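Local coordinates for protein alkane monooxygenase (Geobacillus thermodenitrificans, PDB 3B9O) that belongs to the luciferase-like monooxygenases, a flavin-associated TIM-barrel family, and binds flavin mononucleotide, at residues A[365-369]-A[370-374]; A[381-384]-A[385-389]. All coordinates share one frame; numbering follows the deposited sequence.

Contact 1 of 2, residues A[365-369]-A[370-374]; sequences YLVEE and AGIDG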
loop_
_atom_site.group_PDB
_atom_site.type_symbol
_atom_site.label_atom_id
_atom_site.label_comp_id
_atom_site.label_asym_id
_atom_site.label_seq_id
_atom_site.Cartn_x
_atom_site.Cartn_y
_atom_site.Cartn_z
ATOM N N TYR A 365 16.410 1.759 -14.744
ATOM C CA TYR A 365 17.679 1.494 -14.046
ATOM C C TYR A 365 17.434 0.768 -12.721
ATOM O O TYR A 365 18.082 -0.221 -12.402
ATOM C CB TYR A 365 18.417 2.810 -13.790
ATOM C CG TYR A 365 19.895 2.593 -13.522
ATOM C CD1 TYR A 365 20.433 2.837 -12.254
ATOM C CD2 TYR A 365 20.742 2.079 -14.524
ATOM C CE1 TYR A 365 21.812 2.643 -12.026
ATOM C CE2 TYR A 365 22.145 1.892 -14.284
ATOM C CZ TYR A 365 22.635 2.187 -13.029
ATOM O OH TYR A 365 23.952 2.004 -12.728
ATOM N N LEU A 366 16.482 1.271 -11.950
ATOM C CA LEU A 366 16.102 0.655 -10.671
ATOM C C LEU A 366 15.588 -0.761 -10.864
ATOM O O LEU A 366 16.016 -1.707 -10.176
ATOM C CB LEU A 366 15.077 1.566 -9.976
ATOM C CG LEU A 366 15.336 2.549 -8.825
ATOM C CD1 LEU A 366 16.775 2.816 -8.421
ATOM C CD2 LEU A 366 14.500 3.872 -9.023
ATOM N N VAL A 367 14.695 -0.933 -11.835
ATOM C CA VAL A 367 14.194 -2.270 -12.166
ATOM C C VAL A 367 15.326 -3.242 -12.484
ATOM O O VAL A 367 15.414 -4.326 -11.862
ATOM C CB VAL A 367 13.166 -2.230 -13.320
ATOM C CG1 VAL A 367 12.821 -3.682 -13.803
ATOM C CG2 VAL A 367 11.923 -1.510 -12.833
ATOM N N GLU A 368 16.186 -2.859 -13.428
ATOM C CA GLU A 368 17.233 -3.752 -13.937
ATOM C C GLU A 368 18.406 -3.939 -12.969
ATOM O O GLU A 368 18.976 -5.029 -12.882
ATOM C CB GLU A 368 17.725 -3.255 -15.295
ATOM C CG GLU A 368 16.693 -3.556 -16.374
ATOM C CD GLU A 368 17.067 -3.064 -17.761
ATOM O OE1 GLU A 368 18.124 -2.413 -17.929
ATOM O OE2 GLU A 368 16.261 -3.323 -18.681
ATOM N N GLU A 369 18.748 -2.899 -12.221
ATOM C CA GLU A 369 19.911 -2.992 -11.370
ATOM C C GLU A 369 19.579 -3.320 -9.924
ATOM O O GLU A 369 20.432 -3.891 -9.241
ATOM C CB GLU A 369 20.764 -1.718 -11.455
ATOM C CG GLU A 369 21.312 -1.427 -12.830
ATOM C CD GLU A 369 22.262 -2.512 -13.360
ATOM O OE1 GLU A 369 22.108 -2.889 -14.530
ATOM O OE2 GLU A 369 23.150 -2.982 -12.604
ATOM N N ALA A 370 18.399 -2.934 -9.428
ATOM C CA ALA A 370 18.038 -3.254 -8.017
ATOM C C ALA A 370 17.124 -4.490 -7.855
ATOM O O ALA A 370 16.872 -4.976 -6.721
ATOM C CB ALA A 370 17.435 -2.061 -7.321
ATOM N N GLY A 371 16.629 -4.994 -8.974
ATOM C CA GLY A 371 15.665 -6.091 -8.950
ATOM C C GLY A 371 14.295 -5.687 -8.492
ATOM O O GLY A 371 13.534 -6.494 -7.939
ATOM N N ILE A 372 13.936 -4.439 -8.722
ATOM C CA ILE A 372 12.592 -4.064 -8.326
ATOM C C ILE A 372 11.570 -4.439 -9.453
ATOM O O ILE A 372 11.925 -4.480 -10.645
ATOM C CB ILE A 372 12.481 -2.615 -7.733
ATOM C CG1 ILE A 372 12.484 -1.551 -8.776
ATOM C CG2 ILE A 372 13.530 -2.259 -6.615
ATOM C CD1 ILE A 372 11.143 -0.966 -8.776
ATOM N N ASP A 373 10.328 -4.733 -9.067
ATOM C CA ASP A 373 9.317 -5.208 -10.010
ATOM C C ASP A 373 8.314 -4.136 -10.376
ATOM O O ASP A 373 7.633 -4.254 -11.380
ATOM C CB ASP A 373 8.555 -6.396 -9.408
ATOM C CG ASP A 373 9.458 -7.588 -9.163
ATOM O OD1 ASP A 373 9.675 -7.946 -7.990
ATOM O OD2 ASP A 373 9.980 -8.135 -10.157
ATOM N N GLY A 374 8.192 -3.106 -9.557
ATOM C CA GLY A 374 7.197 -2.065 -9.802
ATOM C C GLY A 374 7.409 -0.860 -8.904
ATOM O O GLY A 374 8.323 -0.835 -8.083
#

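Contact 2 of 2, residues A[381-384]-A[385-389]; sequences VSPG and TFVDF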
loop_
_atom_site.group_PDB
_atom_site.type_symbol
_atom_site.label_atom_id
_atom_site.label_comp_id
_atom_site.label_asym_id
_atom_site.label_seq_id
_atom_site.Cartn_x
_atom_site.Cartn_y
_atom_site.Cartn_z
ATOM N N VAL A 381 0.977 16.725 -6.773
ATOM C CA VAL A 381 -0.277 17.434 -7.008
ATOM C C VAL A 381 -1.293 16.458 -7.588
ATOM O O VAL A 381 -0.925 15.540 -8.332
ATOM C CB VAL A 381 -0.039 18.754 -7.892
ATOM C CG1 VAL A 381 0.332 18.409 -9.321
ATOM C CG2 VAL A 381 -1.230 19.633 -7.883
ATOM N N SER A 382 -2.554 16.621 -7.194
ATOM C CA SER A 382 -3.669 15.843 -7.740
ATOM C C SER A 382 -4.573 16.702 -8.640
ATOM O O SER A 382 -5.089 17.716 -8.208
ATOM C CB SER A 382 -4.504 15.276 -6.597
ATOM O OG SER A 382 -3.674 14.518 -5.727
ATOM N N PRO A 383 -4.865 16.229 -9.860
ATOM C CA PRO A 383 -4.395 15.004 -10.500
ATOM C C PRO A 383 -3.157 15.171 -11.391
ATOM O O PRO A 383 -2.826 14.241 -12.116
ATOM C CB PRO A 383 -5.599 14.620 -11.381
ATOM C CG PRO A 383 -6.091 15.961 -11.851
ATOM C CD PRO A 383 -5.901 16.896 -10.665
ATOM N N GLY A 384 -2.494 16.329 -11.325
ATOM C CA GLY A 384 -1.385 16.652 -12.204
ATOM C C GLY A 384 -0.279 15.596 -12.244
ATOM O O GLY A 384 0.175 15.211 -13.332
ATOM N N THR A 385 0.203 15.115 -11.099
ATOM C CA THR A 385 1.270 14.086 -11.257
ATOM C C THR A 385 0.824 12.871 -12.055
ATOM O O THR A 385 1.534 12.448 -12.943
ATOM C CB THR A 385 2.218 13.777 -10.024
ATOM O OG1 THR A 385 2.502 12.357 -9.782
ATOM C CG2 THR A 385 1.988 14.554 -8.889
ATOM N N PHE A 386 -0.357 12.338 -11.754
ATOM C CA PHE A 386 -0.850 11.163 -12.479
ATOM C C PHE A 386 -1.125 11.492 -13.960
ATOM O O PHE A 386 -0.791 10.712 -14.862
ATOM C CB PHE A 386 -2.112 10.602 -11.807
ATOM C CG PHE A 386 -1.880 9.975 -10.439
ATOM C CD1 PHE A 386 -2.920 9.942 -9.517
ATOM C CD2 PHE A 386 -0.664 9.360 -10.097
ATOM C CE1 PHE A 386 -2.769 9.310 -8.272
ATOM C CE2 PHE A 386 -0.477 8.774 -8.818
ATOM C CZ PHE A 386 -1.531 8.730 -7.912
ATOM N N VAL A 387 -1.764 12.635 -14.215
ATOM C CA VAL A 387 -2.061 13.061 -15.591
ATOM C C VAL A 387 -0.779 13.210 -16.449
ATOM O O VAL A 387 -0.692 12.681 -17.555
ATOM C CB VAL A 387 -2.878 14.413 -15.602
ATOM C CG1 VAL A 387 -2.937 15.011 -17.047
ATOM C CG2 VAL A 387 -4.302 14.187 -15.029
ATOM N N ASP A 388 0.210 13.931 -15.929
ATOM C CA ASP A 388 1.494 14.066 -16.639
ATOM C C ASP A 388 2.176 12.714 -16.852
ATOM O O ASP A 388 2.745 12.465 -17.913
ATOM C CB ASP A 388 2.450 14.933 -15.839
ATOM C CG ASP A 388 2.059 16.392 -15.828
ATOM O OD1 ASP A 388 1.111 16.760 -16.562
ATOM O OD2 ASP A 388 2.659 17.152 -15.019
ATOM N N PHE A 389 2.125 11.848 -15.834
ATOM C CA PHE A 389 2.716 10.518 -15.957
ATOM C C PHE A 389 2.039 9.734 -17.103
ATOM O O PHE A 389 2.709 9.137 -17.947
ATOM C CB PHE A 389 2.597 9.713 -14.647
ATOM C CG PHE A 389 3.343 8.393 -14.686
ATOM C CD1 PHE A 389 2.676 7.216 -15.065
ATOM C CD2 PHE A 389 4.724 8.333 -14.397
ATOM C CE1 PHE A 389 3.364 5.974 -15.116
ATOM C CE2 PHE A 389 5.427 7.099 -14.440
ATOM C CZ PHE A 389 4.745 5.926 -14.815
HETATM O O HOH W 1 -1.733 13.203 -9.314
#

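Contact 1 of 2, residues A[365-369]-A[370-374]
Val367 lies over the backbone carbonyl of Ile372, CG1 touching its O at 3.4 Å, while CG2 reaches CG1 of Ile372 at 4.1 Å. With CG1 set opposite the backbone N (chi1 171°), the fork of the valine straddles that oxygen, and Val367 CA adds a CH···O contact to it at 3.5 Å. The two side chains cross at roughly a right angle, and the two methyls on CB let the valine touch both the oxygen and the isoleucine at once. Ile372 also brings CG1 to 4.2 Å from Leu366 CB, making a small apolar patch as the chain leaves the helix. The turn is held by Ala370 N donating to Leu366 O at 2.8 Å and, weakly, by Gly371 N to Val367 O. Gly371 has positive phi (73°), a backbone shape easy for a residue without CB, and it lets the chain swing Ile372 back beneath the last turn. On the exposed side, Glu369 CG lies over one face of the Tyr365 ring near its rim. Leu366 and Ala370 pack on helix 251-265, Leu366 and Val367 also meet Phe375 of strand 374-378, and Ile372 rests on Ala279 of strand 276-285.

Contact 2 of 2, residues A[381-384]-A[385-389]
Pro383 and Val387, one helical turn apart, lie side by side and point the same way, with Pro383 CB 3.9 Å from Val387 CG2. That methyl sits opposite the carbonyl carbon of its own residue, beside the backbone N (Val387 CG1 takes the anti place, chi1 168°), which turns it back along the helix toward the proline. The same CG2 also touches Pro383 O, so the methyl lies beside the carbonyl that the valine's own amide grips: Val387 N donates to Pro383 O at 2.8 Å, almost straight, with an N-H···O angle of 172°. Proline is tolerated at the N-cap: its ring restricts phi, and the helix takes no hydrogen bond from the amide of that residue. The peptide bond before it is cis, which probably helps turn the chain into the helix.

Around the turn, Asp388 stands over Gly384, its CG 3.3 Å from Gly384 O, while Asp388 N donates to that oxygen at 2.9 Å. The carboxylate itself turns to Lys295, in a salt bridge through OD2. Gly384, having no CB, leaves room for Val381, whose CG1 comes to 3.8 Å from Gly384 CA. Phe386 keeps CB against Pro383 O while its ring packs on Leu42 and Leu45 of helix 36-48.

Val381 O takes two donors: Thr385 N at 3.0 Å, which approaches from above the carbonyl plane, and a water. That water in turn accepts from Phe386 N at 2.9 Å. The amides opening this helix are thus met by a loop carbonyl and a water rather than by a capping side chain. Asp388 begins the second turn; its negative charge, near the N-terminal end, probably interacts favourably with the helix dipole, besides pairing with Lys295.

Contacts 1 and 2 bracket one strand of the parallel barrel: contact 1 closes helix 356-370 and leads into strand 374-378, and contact 2 follows that strand's far end and starts helix 384-399. They therefore lie toward opposite ends of strand 374-378, their centres 23 Å apart and their nearest atoms about 9 Å apart, without touching. The strand joins 6-12 to 276-285 and so helps close the sheet into a barrel. Neither contact reaches the bound FMN: the side chain of Ile372 is about 12 Å from it and that of Phe386 about 14 Å. Both belong to the barrel that holds the FMN, but neither contact is among its pocket residues.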